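Local coordinates for protein RNase III inhibitor (Mycobacterium tuberculosis, PDB 5M3I) that is of unknown function but belongs to the macro domain family, whose members share a compact fold with helices packed against a central beta-sheet, at residues 83-88 against 110-115; 97-102 against 135-140; 104-109 against 140-145; 119-124 against 144-149. All coordinates share one frame; numbering follows the deposited sequence.

Contact 1. Residues 83-88 against 110-115; sequences HIINFP and IRVIRE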
loop_
_atom_site.group_PDB
_atom_site.type_symbol
_atom_site.label_atom_id
_atom_site.label_comp_id
_atom_site.label_asym_id
_atom_site.label_seq_id
_atom_site.Cartn_x
_atom_site.Cartn_y
_atom_site.Cartn_z
ATOM N N HIS A 83 2.335 5.123 9.880
ATOM C CA HIS A 83 1.162 4.439 9.342
ATOM C C HIS A 83 1.522 3.352 8.342
ATOM O O HIS A 83 2.406 3.530 7.506
ATOM C CB HIS A 83 0.247 5.420 8.620
ATOM C CG HIS A 83 -0.198 6.563 9.471
ATOM N ND1 HIS A 83 -1.172 6.432 10.440
ATOM C CD2 HIS A 83 0.200 7.853 9.507
ATOM C CE1 HIS A 83 -1.347 7.590 11.042
ATOM N NE2 HIS A 83 -0.532 8.467 10.487
ATOM N N ILE A 84 0.804 2.244 8.422
ATOM C CA ILE A 84 0.806 1.240 7.396
ATOM C C ILE A 84 -0.530 1.323 6.706
ATOM O O ILE A 84 -1.578 1.148 7.343
ATOM C CB ILE A 84 0.945 -0.206 7.966
ATOM C CG1 ILE A 84 2.083 -0.307 8.973
ATOM C CG2 ILE A 84 1.101 -1.204 6.821
ATOM C CD1 ILE A 84 3.403 0.188 8.461
ATOM N N ILE A 85 -0.498 1.571 5.400
ATOM C CA ILE A 85 -1.696 1.648 4.574
ATOM C C ILE A 85 -1.756 0.362 3.771
ATOM O O ILE A 85 -0.987 0.154 2.832
ATOM C CB ILE A 85 -1.644 2.851 3.658
ATOM C CG1 ILE A 85 -1.424 4.121 4.485
ATOM C CG2 ILE A 85 -2.929 2.944 2.855
ATOM C CD1 ILE A 85 -1.133 5.361 3.663
ATOM N N ASN A 86 -2.664 -0.524 4.165
ATOM C CA ASN A 86 -2.839 -1.792 3.486
ATOM C C ASN A 86 -3.794 -1.584 2.343
ATOM O O ASN A 86 -4.963 -1.316 2.548
ATOM C CB ASN A 86 -3.368 -2.839 4.441
ATOM C CG ASN A 86 -2.369 -3.167 5.532
ATOM O OD1 ASN A 86 -1.404 -3.891 5.297
ATOM N ND2 ASN A 86 -2.618 -2.678 6.750
ATOM N N PHE A 87 -3.275 -1.716 1.129
ATOM C CA PHE A 87 -4.007 -1.437 -0.125
ATOM C C PHE A 87 -4.451 -2.770 -0.707
ATOM O O PHE A 87 -3.612 -3.589 -1.082
ATOM C CB PHE A 87 -3.010 -0.755 -1.056
ATOM C CG PHE A 87 -3.567 -0.205 -2.300
ATOM C CD1 PHE A 87 -4.276 -1.009 -3.175
ATOM C CD2 PHE A 87 -3.368 1.111 -2.613
ATOM C CE1 PHE A 87 -4.785 -0.487 -4.324
ATOM C CE2 PHE A 87 -3.923 1.654 -3.737
ATOM C CZ PHE A 87 -4.594 0.832 -4.624
ATOM N N PRO A 88 -5.784 -3.026 -0.773
ATOM C CA PRO A 88 -6.208 -4.323 -1.358
ATOM C C PRO A 88 -6.028 -4.370 -2.850
ATOM O O PRO A 88 -6.587 -3.573 -3.547
ATOM C CB PRO A 88 -7.698 -4.415 -0.966
ATOM C CG PRO A 88 -7.786 -3.550 0.290
ATOM C CD PRO A 88 -6.924 -2.373 -0.088
ATOM N N ILE A 110 -5.571 8.409 -1.838
ATOM C CA ILE A 110 -5.435 9.845 -1.847
ATOM C C ILE A 110 -6.241 10.445 -0.696
ATOM O O ILE A 110 -5.768 11.323 0.014
ATOM C CB ILE A 110 -5.973 10.425 -3.159
ATOM C CG1 ILE A 110 -5.016 10.099 -4.309
ATOM C CG2 ILE A 110 -6.206 11.919 -3.058
ATOM C CD1 ILE A 110 -5.649 10.347 -5.666
ATOM N N ARG A 111 -7.466 9.988 -0.550
ATOM C CA ARG A 111 -8.337 10.476 0.499
ATOM C C ARG A 111 -7.696 10.262 1.877
ATOM O O ARG A 111 -7.714 11.118 2.701
ATOM C CB ARG A 111 -9.690 9.766 0.437
ATOM C CG ARG A 111 -10.709 10.312 1.435
ATOM C CD ARG A 111 -11.977 9.469 1.517
ATOM N NE ARG A 111 -11.703 8.137 2.071
ATOM C CZ ARG A 111 -11.414 7.854 3.351
ATOM N NH1 ARG A 111 -11.361 8.802 4.273
ATOM N NH2 ARG A 111 -11.177 6.596 3.707
ATOM N N VAL A 112 -7.098 9.110 2.096
ATOM C CA VAL A 112 -6.528 8.797 3.389
ATOM C C VAL A 112 -5.289 9.667 3.694
ATOM O O VAL A 112 -5.042 10.041 4.849
ATOM C CB VAL A 112 -6.234 7.279 3.452
ATOM C CG1 VAL A 112 -5.254 6.907 4.544
ATOM C CG2 VAL A 112 -7.542 6.522 3.615
ATOM N N ILE A 113 -4.463 9.898 2.677
ATOM C CA ILE A 113 -3.270 10.706 2.847
ATOM C C ILE A 113 -3.677 12.122 3.236
ATOM O O ILE A 113 -2.996 12.740 4.040
ATOM C CB ILE A 113 -2.359 10.651 1.587
ATOM C CG1 ILE A 113 -1.626 9.299 1.544
ATOM C CG2 ILE A 113 -1.340 11.782 1.578
ATOM C CD1 ILE A 113 -1.100 8.901 0.196
ATOM N N ARG A 114 -4.733 12.636 2.616
ATOM C CA ARG A 114 -5.248 13.987 2.927
ATOM C C ARG A 114 -5.787 14.043 4.335
ATOM O O ARG A 114 -5.371 14.877 5.132
ATOM C CB ARG A 114 -6.344 14.375 1.989
ATOM C CG ARG A 114 -5.826 14.866 0.660
ATOM C CD ARG A 114 -6.959 15.079 -0.334
ATOM N NE ARG A 114 -6.407 15.556 -1.599
ATOM C CZ ARG A 114 -7.002 15.451 -2.787
ATOM N NH1 ARG A 114 -8.198 14.843 -2.930
ATOM N NH2 ARG A 114 -6.374 15.938 -3.859
ATOM N N GLU A 115 -6.688 13.114 4.627
ATOM C CA GLU A 115 -7.313 13.048 5.935
ATOM C C GLU A 115 -6.355 12.895 7.098
ATOM O O GLU A 115 -6.544 13.540 8.113
ATOM C CB GLU A 115 -8.424 11.999 5.982
ATOM C CG GLU A 115 -9.643 12.584 5.296
ATOM C CD GLU A 115 -10.806 11.645 5.241
ATOM O OE1 GLU A 115 -10.702 10.524 5.807
ATOM O OE2 GLU A 115 -11.831 12.011 4.615
#
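No flat group enters the place where Ile-85 meets Val-112 and Ile-113; the guanidinium groups of Arg-111 and Arg-114 lie aside from it. The guanidinium of Arg-114 rests one face on its own helix, with Ile-110 CG2 3.5 Å above the plane and displaced toward the rim, while NH2 reaches the backbone oxygen of Gln-148. A pairing of Arg-111 with Glu-115 is doubtful, but Arg-111 NE forms a salt bridge with Asp-108 OD1.

The contact itself is purely aliphatic. Ile-85 and Val-112 both set off toward the other segment. The chain of Ile-85 runs extended to CD1 (chi2 171°), so that one methyl bridges a CA-CA gap of 8.7 Å between Ile-85 and Val-112. CD1 of Ile-85 lies 4.5 Å from CG1 of Val-112. The same CD1 comes within 4.5 Å of CG1 of Ile-113, which leaves its backbone at a slant and curves inward at its end. Only 81 Å² is buried between the segments, a light touch between branched side chains suited to a buried layer.

Strand 83-88 lies in the central sheet, with Ile-85 hydrogen-bonded through its backbone to Leu-27 and Asn-29 of the parallel strand 26-31. Helix 99-115 covers this side of the sheet on the way from strand 83-88 to strand 120-123, a beta-alpha-beta crossover that skips over strand 26-31. Beyond the contact, Ile-85 also packs on Met-70 of a loop and on Ala-26 of strand 26-31.

Contact 2. Residues 97-102 against 135-140; sequences SKLAYI and WEDVEQ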
loop_
_atom_site.group_PDB
_atom_site.type_symbol
_atom_site.label_atom_id
_atom_site.label_comp_id
_atom_site.label_asym_id
_atom_site.label_seq_id
_atom_site.Cartn_x
_atom_site.Cartn_y
_atom_site.Cartn_z
ATOM N N SER A 97 -4.901 -9.830 -9.643
ATOM C CA SER A 97 -5.263 -8.457 -9.406
ATOM C C SER A 97 -5.852 -7.951 -10.695
ATOM O O SER A 97 -5.871 -8.683 -11.659
ATOM C CB SER A 97 -4.050 -7.633 -8.993
ATOM O OG SER A 97 -4.463 -6.312 -8.668
ATOM N N LYS A 98 -6.423 -6.742 -10.657
ATOM C CA LYS A 98 -6.960 -6.067 -11.834
ATOM C C LYS A 98 -6.767 -4.589 -11.738
ATOM O O LYS A 98 -6.732 -4.006 -10.631
ATOM C CB LYS A 98 -8.447 -6.363 -11.956
ATOM C CG LYS A 98 -8.687 -7.841 -12.194
ATOM C CD LYS A 98 -10.091 -8.157 -12.596
ATOM C CE LYS A 98 -10.168 -9.595 -13.134
ATOM N NZ LYS A 98 -11.578 -10.013 -13.111
ATOM N N LEU A 99 -6.650 -3.958 -12.888
ATOM C CA LEU A 99 -6.456 -2.517 -12.976
ATOM C C LEU A 99 -7.565 -1.729 -12.326
ATOM O O LEU A 99 -7.298 -0.725 -11.641
ATOM C CB LEU A 99 -6.253 -2.069 -14.428
ATOM C CG LEU A 99 -4.844 -2.431 -14.956
ATOM C CD1 LEU A 99 -4.745 -2.217 -16.459
ATOM C CD2 LEU A 99 -3.730 -1.661 -14.264
ATOM N N ALA A 100 -8.780 -2.223 -12.467
ATOM C CA ALA A 100 -9.947 -1.624 -11.790
ATOM C C ALA A 100 -9.810 -1.595 -10.248
ATOM O O ALA A 100 -10.282 -0.662 -9.614
ATOM C CB ALA A 100 -11.217 -2.334 -12.191
ATOM N N TYR A 101 -9.154 -2.602 -9.666
ATOM C CA TYR A 101 -8.898 -2.621 -8.240
ATOM C C TYR A 101 -7.891 -1.525 -7.804
ATOM O O TYR A 101 -7.966 -1.002 -6.695
ATOM C CB TYR A 101 -8.358 -3.983 -7.817
ATOM C CG TYR A 101 -9.224 -5.213 -8.105
ATOM C CD1 TYR A 101 -10.572 -5.127 -8.517
ATOM C CD2 TYR A 101 -8.688 -6.474 -7.879
ATOM C CE1 TYR A 101 -11.332 -6.300 -8.735
ATOM C CE2 TYR A 101 -9.419 -7.634 -8.103
ATOM C CZ TYR A 101 -10.732 -7.549 -8.527
ATOM O OH TYR A 101 -11.370 -8.734 -8.685
ATOM N N ILE A 102 -6.935 -1.246 -8.691
ATOM C CA ILE A 102 -5.898 -0.285 -8.447
ATOM C C ILE A 102 -6.538 1.099 -8.572
ATOM O O ILE A 102 -6.295 1.987 -7.733
ATOM C CB ILE A 102 -4.683 -0.461 -9.405
ATOM C CG1 ILE A 102 -4.081 -1.887 -9.336
ATOM C CG2 ILE A 102 -3.570 0.546 -9.127
ATOM C CD1 ILE A 102 -3.771 -2.421 -7.972
ATOM N N TRP A 135 3.664 -3.357 -15.177
ATOM C CA TRP A 135 4.271 -2.261 -14.390
ATOM C C TRP A 135 3.942 -0.894 -14.967
ATOM O O TRP A 135 3.519 0.020 -14.270
ATOM C CB TRP A 135 5.793 -2.428 -14.275
ATOM C CG TRP A 135 6.565 -1.205 -13.664
ATOM C CD1 TRP A 135 7.703 -0.622 -14.151
ATOM C CD2 TRP A 135 6.248 -0.501 -12.469
ATOM N NE1 TRP A 135 8.098 0.410 -13.343
ATOM C CE2 TRP A 135 7.215 0.504 -12.303
ATOM C CE3 TRP A 135 5.246 -0.632 -11.508
ATOM C CZ2 TRP A 135 7.199 1.382 -11.228
ATOM C CZ3 TRP A 135 5.217 0.253 -10.461
ATOM C CH2 TRP A 135 6.202 1.239 -10.321
ATOM N N GLU A 136 4.165 -0.756 -16.247
ATOM C CA GLU A 136 4.041 0.534 -16.887
ATOM C C GLU A 136 2.625 1.053 -16.710
ATOM O O GLU A 136 2.421 2.265 -16.565
ATOM C CB GLU A 136 4.444 0.424 -18.358
ATOM C CG GLU A 136 4.480 1.735 -19.082
ATOM C CD GLU A 136 4.989 1.612 -20.500
ATOM O OE1 GLU A 136 5.614 0.583 -20.877
ATOM O OE2 GLU A 136 4.749 2.567 -21.257
ATOM N N ASP A 137 1.635 0.156 -16.715
ATOM C CA ASP A 137 0.239 0.556 -16.508
ATOM C C ASP A 137 0.017 1.123 -15.101
ATOM O O ASP A 137 -0.695 2.113 -14.932
ATOM C CB ASP A 137 -0.715 -0.639 -16.683
ATOM C CG ASP A 137 -0.894 -1.061 -18.128
ATOM O OD1 ASP A 137 -0.567 -0.252 -19.044
ATOM O OD2 ASP A 137 -1.413 -2.171 -18.345
ATOM N N VAL A 138 0.531 0.390 -14.119
ATOM C CA VAL A 138 0.384 0.716 -12.722
ATOM C C VAL A 138 1.206 1.962 -12.401
ATOM O O VAL A 138 0.695 2.879 -11.774
ATOM C CB VAL A 138 0.854 -0.434 -11.836
ATOM C CG1 VAL A 138 0.835 -0.026 -10.356
ATOM C CG2 VAL A 138 -0.026 -1.664 -12.047
ATOM N N GLU A 139 2.415 2.056 -12.932
ATOM C CA GLU A 139 3.257 3.247 -12.735
ATOM C C GLU A 139 2.579 4.531 -13.214
ATOM O O GLU A 139 2.591 5.524 -12.508
ATOM C CB GLU A 139 4.619 3.063 -13.405
ATOM C CG GLU A 139 5.613 4.171 -13.186
ATOM C CD GLU A 139 6.897 3.967 -13.971
ATOM O OE1 GLU A 139 6.847 4.012 -15.228
ATOM O OE2 GLU A 139 7.950 3.729 -13.342
ATOM N N GLN A 140 1.929 4.489 -14.375
ATOM C CA GLN A 140 1.127 5.633 -14.864
ATOM C C GLN A 140 0.091 6.063 -13.850
ATOM O O GLN A 140 -0.041 7.240 -13.565
ATOM C CB GLN A 140 0.399 5.311 -16.156
ATOM C CG GLN A 140 1.290 5.342 -17.371
ATOM C CD GLN A 140 0.646 4.644 -18.589
ATOM O OE1 GLN A 140 -0.601 4.507 -18.662
ATOM N NE2 GLN A 140 1.482 4.151 -19.507
#
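Leu-99 is the residue that reaches both Asp-137 and Val-138. Two residues earlier, Ser-97 ties the chain down through OG, hydrogen-bonded to the backbone oxygen of Thr-89. Lys-98, just before the helix, holds the N-cap position, and its CB sits 3.9 Å above the ring of Tyr-101, over the centre of one face.

At Leu-99 CG lies beside the backbone N and opposite the carbonyl carbon (chi1 -75°), which swings the fork toward Asp-137, and the two side chains cross at about a right angle. Both methyls lie along Asp-137, and CD2 goes on to Val-138. CD1 of Leu-99 is 3.8 Å from Asp-137 OD2, whereas CD2 is 4.0 Å from Asp-137 CB and 4.3 Å from Val-138 CG2. One turn on, Ile-102 points toward the second helix and is partly covered by it, but it lies farther off and packs on Leu-133.

No hydrogen bond or salt bridge spans these helix beginnings. Aspartate suits the partly exposed margin: its CB joins the apolar contact while the carboxylate can probably be solvated. What remains is van der Waals contact and the burial of leucine and valine carbon.

Contact 3. Residues 104-109 against 140-145; sequences AGLIDL and QRLVSA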
loop_
_atom_site.group_PDB
_atom_site.type_symbol
_atom_site.label_atom_id
_atom_site.label_comp_id
_atom_site.label_asym_id
_atom_site.label_seq_id
_atom_site.Cartn_x
_atom_site.Cartn_y
_atom_site.Cartn_z
ATOM N N ALA A 104 -9.609 1.949 -8.071
ATOM C CA ALA A 104 -10.527 2.185 -6.965
ATOM C C ALA A 104 -9.762 2.431 -5.668
ATOM O O ALA A 104 -10.092 3.330 -4.904
ATOM C CB ALA A 104 -11.526 1.028 -6.814
ATOM N N GLY A 105 -8.739 1.640 -5.420
ATOM C CA GLY A 105 -7.888 1.863 -4.262
ATOM C C GLY A 105 -7.156 3.210 -4.224
ATOM O O GLY A 105 -7.030 3.813 -3.153
ATOM N N LEU A 106 -6.690 3.676 -5.367
ATOM C CA LEU A 106 -5.963 4.922 -5.430
ATOM C C LEU A 106 -6.837 6.069 -5.006
ATOM O O LEU A 106 -6.364 6.981 -4.306
ATOM C CB LEU A 106 -5.375 5.175 -6.840
ATOM C CG LEU A 106 -4.179 4.257 -7.157
ATOM C CD1 LEU A 106 -3.827 4.347 -8.639
ATOM C CD2 LEU A 106 -2.962 4.595 -6.363
ATOM N N ILE A 107 -8.109 6.023 -5.382
ATOM C CA ILE A 107 -9.026 7.040 -4.942
ATOM C C ILE A 107 -8.980 7.134 -3.410
ATOM O O ILE A 107 -8.842 8.228 -2.867
ATOM C CB ILE A 107 -10.474 6.780 -5.441
ATOM C CG1 ILE A 107 -10.555 6.962 -6.975
ATOM C CG2 ILE A 107 -11.456 7.753 -4.756
ATOM C CD1 ILE A 107 -11.876 6.515 -7.616
ATOM N N ASP A 108 -9.087 5.992 -2.716
ATOM C CA ASP A 108 -9.125 6.035 -1.271
ATOM C C ASP A 108 -7.744 6.285 -0.685
ATOM O O ASP A 108 -7.633 6.830 0.420
ATOM C CB ASP A 108 -9.737 4.793 -0.694
ATOM C CG ASP A 108 -10.196 4.981 0.729
ATOM O OD1 ASP A 108 -11.035 5.864 0.978
ATOM O OD2 ASP A 108 -9.781 4.221 1.626
ATOM N N LEU A 109 -6.692 5.856 -1.369
ATOM C CA LEU A 109 -5.353 6.147 -0.892
ATOM C C LEU A 109 -5.136 7.672 -0.812
ATOM O O LEU A 109 -4.562 8.138 0.166
ATOM C CB LEU A 109 -4.277 5.551 -1.796
ATOM C CG LEU A 109 -2.827 5.860 -1.378
ATOM C CD1 LEU A 109 -2.492 5.313 0.005
ATOM C CD2 LEU A 109 -1.858 5.278 -2.408
ATOM N N GLN A 140 1.929 4.489 -14.375
ATOM C CA GLN A 140 1.127 5.633 -14.864
ATOM C C GLN A 140 0.091 6.063 -13.850
ATOM O O GLN A 140 -0.041 7.240 -13.565
ATOM C CB GLN A 140 0.399 5.311 -16.156
ATOM C CG GLN A 140 1.290 5.342 -17.371
ATOM C CD GLN A 140 0.646 4.644 -18.589
ATOM O OE1 GLN A 140 -0.601 4.507 -18.662
ATOM N NE2 GLN A 140 1.482 4.151 -19.507
ATOM N N ARG A 141 -0.653 5.103 -13.336
ATOM C CA ARG A 141 -1.725 5.413 -12.405
ATOM C C ARG A 141 -1.191 5.952 -11.099
ATOM O O ARG A 141 -1.738 6.903 -10.555
ATOM C CB ARG A 141 -2.606 4.213 -12.169
ATOM C CG ARG A 141 -3.458 3.886 -13.378
ATOM C CD ARG A 141 -3.943 2.446 -13.323
ATOM N NE ARG A 141 -4.919 2.190 -14.373
ATOM C CZ ARG A 141 -4.621 2.016 -15.658
ATOM N NH1 ARG A 141 -3.373 2.056 -16.089
ATOM N NH2 ARG A 141 -5.588 1.799 -16.527
ATOM N N LEU A 142 -0.128 5.373 -10.615
ATOM C CA LEU A 142 0.485 5.848 -9.394
ATOM C C LEU A 142 0.942 7.286 -9.545
ATOM O O LEU A 142 0.650 8.117 -8.658
ATOM C CB LEU A 142 1.671 4.990 -8.981
ATOM C CG LEU A 142 1.359 3.630 -8.382
ATOM C CD1 LEU A 142 2.642 2.835 -8.179
ATOM C CD2 LEU A 142 0.671 3.785 -7.045
ATOM N N VAL A 143 1.618 7.593 -10.650
ATOM C CA VAL A 143 2.170 8.931 -10.848
ATOM C C VAL A 143 1.018 9.911 -10.915
ATOM O O VAL A 143 1.068 10.962 -10.300
ATOM C CB VAL A 143 3.066 8.995 -12.111
ATOM C CG1 VAL A 143 3.363 10.412 -12.525
ATOM C CG2 VAL A 143 4.372 8.271 -11.854
ATOM N N SER A 144 -0.017 9.556 -11.674
ATOM C CA SER A 144 -1.244 10.385 -11.830
ATOM C C SER A 144 -1.886 10.674 -10.509
ATOM O O SER A 144 -2.204 11.812 -10.217
ATOM C CB SER A 144 -2.267 9.647 -12.724
ATOM O OG SER A 144 -1.863 9.767 -14.053
ATOM N N ALA A 145 -2.024 9.648 -9.692
ATOM C CA ALA A 145 -2.666 9.836 -8.404
ATOM C C ALA A 145 -1.896 10.836 -7.512
ATOM O O ALA A 145 -2.494 11.715 -6.908
ATOM C CB ALA A 145 -2.850 8.504 -7.700
#
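Leu-106 pushes its forked end between three residues of helix 135-147, and each methyl finds its own neighbours. CD1 overlaps the root of Arg-141, 3.7 Å from its CB and 3.8 Å from the Arg-141 backbone oxygen. CD2 goes the other way, lying 3.8 Å from Leu-142 CD2 and 4.1 Å from Ala-145 CB. The leucine crosses both Arg-141 and Leu-142 at about a right angle. Its CG stands beside the backbone N, opposite the carbonyl carbon (chi1 -73°), which sends the fork outward from the helix and across the gap.

The two helices run in nearly the same direction, their local axes inclined at 25° and 10.6 Å apart at closest approach. They lie side by side on one face of the macro domain sheet, as the helical connections of two successive beta-alpha-beta units do in this alpha/beta fold. Leu-106 also touches Phe-87 of strand 83-88, so the same residue packs on helix and sheet alike.

Alanine suits position 145 because its single methyl lets the backbones draw near: CA of Leu-106 and CA of Ala-145 are 6.6 Å apart, the shortest such spacing between the segments. Leu-142 starts off at an angle to the other helix, then bends its end back toward Leu-106 and reaches Leu-126 besides. Arg-141 is amphipathic in use. Its CB serves the apolar seam, while the extended chain carries the guanidinium away, where NE forms a salt bridge with Asp-103 OD1 and NH1 is hydrogen-bonded to the backbone oxygen of Asp-137.

Contact 4. Residues 119-124 against 144-149; sequences ASVAVP and SAFQQL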
loop_
_atom_site.group_PDB
_atom_site.type_symbol
_atom_site.label_atom_id
_atom_site.label_comp_id
_atom_site.label_asym_id
_atom_site.label_seq_id
_atom_site.Cartn_x
_atom_site.Cartn_y
_atom_site.Cartn_z
ATOM N N ALA A 119 2.714 13.453 5.125
ATOM C CA ALA A 119 3.695 14.248 4.338
ATOM C C ALA A 119 4.495 13.403 3.315
ATOM O O ALA A 119 5.021 13.941 2.356
ATOM C CB ALA A 119 4.680 14.891 5.283
ATOM N N SER A 120 4.605 12.099 3.561
ATOM C CA SER A 120 5.423 11.269 2.736
ATOM C C SER A 120 4.929 9.824 2.796
ATOM O O SER A 120 4.533 9.351 3.861
ATOM C CB SER A 120 6.913 11.388 3.148
ATOM O OG SER A 120 7.168 10.702 4.347
ATOM N N VAL A 121 5.027 9.144 1.656
ATOM C CA VAL A 121 4.617 7.752 1.550
ATOM C C VAL A 121 5.512 6.960 0.570
ATOM O O VAL A 121 6.015 7.510 -0.409
ATOM C CB VAL A 121 3.141 7.704 1.181
ATOM C CG1 VAL A 121 2.932 8.339 -0.137
ATOM C CG2 VAL A 121 2.642 6.283 1.152
ATOM N N ALA A 122 5.733 5.691 0.885
ATOM C CA ALA A 122 6.483 4.762 0.020
ATOM C C ALA A 122 5.491 3.778 -0.505
ATOM O O ALA A 122 4.713 3.181 0.280
ATOM C CB ALA A 122 7.581 4.045 0.784
ATOM N N VAL A 123 5.550 3.546 -1.812
ATOM C CA VAL A 123 4.570 2.715 -2.504
ATOM C C VAL A 123 5.267 1.592 -3.309
ATOM O O VAL A 123 6.209 1.877 -4.037
ATOM C CB VAL A 123 3.760 3.585 -3.465
ATOM C CG1 VAL A 123 2.639 2.788 -4.032
ATOM C CG2 VAL A 123 3.209 4.821 -2.735
ATOM N N PRO A 124 4.822 0.337 -3.165
ATOM C CA PRO A 124 5.348 -0.775 -3.935
ATOM C C PRO A 124 4.660 -0.883 -5.267
ATOM O O PRO A 124 3.707 -0.158 -5.516
ATOM C CB PRO A 124 4.991 -1.989 -3.084
ATOM C CG PRO A 124 3.726 -1.582 -2.434
ATOM C CD PRO A 124 3.847 -0.119 -2.163
ATOM N N SER A 144 -0.017 9.556 -11.674
ATOM C CA SER A 144 -1.244 10.385 -11.830
ATOM C C SER A 144 -1.886 10.674 -10.509
ATOM O O SER A 144 -2.204 11.812 -10.217
ATOM C CB SER A 144 -2.267 9.647 -12.724
ATOM O OG SER A 144 -1.863 9.767 -14.053
ATOM N N ALA A 145 -2.024 9.648 -9.692
ATOM C CA ALA A 145 -2.666 9.836 -8.404
ATOM C C ALA A 145 -1.896 10.836 -7.512
ATOM O O ALA A 145 -2.494 11.715 -6.908
ATOM C CB ALA A 145 -2.850 8.504 -7.700
ATOM N N PHE A 146 -0.572 10.709 -7.482
ATOM C CA PHE A 146 0.272 11.566 -6.629
ATOM C C PHE A 146 0.472 12.968 -7.158
ATOM O O PHE A 146 0.789 13.858 -6.378
ATOM C CB PHE A 146 1.637 10.898 -6.304
ATOM C CG PHE A 146 1.515 9.860 -5.251
ATOM C CD1 PHE A 146 1.319 10.240 -3.948
ATOM C CD2 PHE A 146 1.456 8.531 -5.575
ATOM C CE1 PHE A 146 1.135 9.305 -2.952
ATOM C CE2 PHE A 146 1.230 7.577 -4.608
ATOM C CZ PHE A 146 1.063 7.963 -3.284
ATOM N N GLN A 147 0.238 13.196 -8.443
ATOM C CA GLN A 147 0.145 14.556 -8.912
ATOM C C GLN A 147 -1.044 15.341 -8.311
ATOM O O GLN A 147 -1.028 16.570 -8.353
ATOM C CB GLN A 147 0.089 14.577 -10.421
ATOM C CG GLN A 147 1.460 14.259 -10.969
ATOM C CD GLN A 147 1.451 14.110 -12.449
ATOM O OE1 GLN A 147 0.430 13.873 -13.034
ATOM N NE2 GLN A 147 2.607 14.233 -13.060
ATOM N N GLN A 148 -2.053 14.650 -7.772
ATOM C CA GLN A 148 -3.101 15.316 -7.014
ATOM C C GLN A 148 -2.703 15.633 -5.570
ATOM O O GLN A 148 -3.459 16.272 -4.862
ATOM C CB GLN A 148 -4.378 14.486 -6.987
ATOM C CG GLN A 148 -4.917 14.034 -8.342
ATOM C CD GLN A 148 -6.306 13.470 -8.249
ATOM O OE1 GLN A 148 -7.254 14.132 -7.768
ATOM N NE2 GLN A 148 -6.466 12.271 -8.773
ATOM N N LEU A 149 -1.498 15.241 -5.153
ATOM C CA LEU A 149 -1.007 15.557 -3.825
ATOM C C LEU A 149 0.330 16.271 -3.951
ATOM O O LEU A 149 1.360 15.727 -3.567
ATOM C CB LEU A 149 -0.857 14.287 -3.034
ATOM C CG LEU A 149 -2.140 13.475 -2.822
ATOM C CD1 LEU A 149 -1.771 12.107 -2.342
ATOM C CD2 LEU A 149 -3.051 14.167 -1.836
#
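Torsions at both ends bring Phe-146 against Val-121 and Val-123. The phenylalanine CG lies beside its backbone N and opposite the carbonyl carbon (chi1 -78°), which projects the ring from the helix toward the strand. In Val-121 it is CG1 that occupies the crowded position between N and the carbonyl carbon (chi1 62°), and this methyl makes the contact. Val-123 turns differently: CG2 lies beside N and opposite the carbonyl carbon, and it is this methyl that meets the ring.

The two methyls share the far end of the phenyl group. CG1 of Val-121 comes to 3.5 Å from Phe-146 CE1 and 3.7 Å from its CZ. CG2 of Val-123 lies 3.8 Å from Phe-146 CZ and 3.9 Å from its CE2. Val-121 slants across Phe-146, whereas Val-123 meets it from the opposite direction. Valines two apart suit this face of the strand, since alternation turns both toward the helix while Ser-120 and Ala-122 point away.

Strand 120-123, helix 135-147 and strand 153-156 form a beta-alpha-beta unit, and Phe-146 also touches Ala-154 of its last strand and Ile-113 of helix 99-115. With aromatic carbon meeting only branched aliphatic carbon, nothing here has a preferred bonding direction; the hold is dispersion and the exclusion of water, and a large flat ring suits it by spanning residues i and i+2 of one strand face.

In the fold
Contacts 2 and 3 follow the same pair of helices, 99-115 and 135-147, with centres about 9 Å apart; they meet where Leu-99 CD2 lies 4.0 Å from Arg-141 NE. Contact 4, about 8 Å from the centre of contact 3, carries the second helix onto the sheet, where Leu-142 CD2 packs 3.7 Å from Val-123 CG1. Contact 1 does the same for the first helix: its Phe-87 CZ lies 3.5 Å from CA of Gly-105 in contact 3, and Ile-85 CG2 3.7 Å from Leu-109 CD1. Contacts 1 and 2 are the farthest apart, centres about 17 Å. Together the four describe one helical layer of the macro domain, two helices packed on each other and each on a strand.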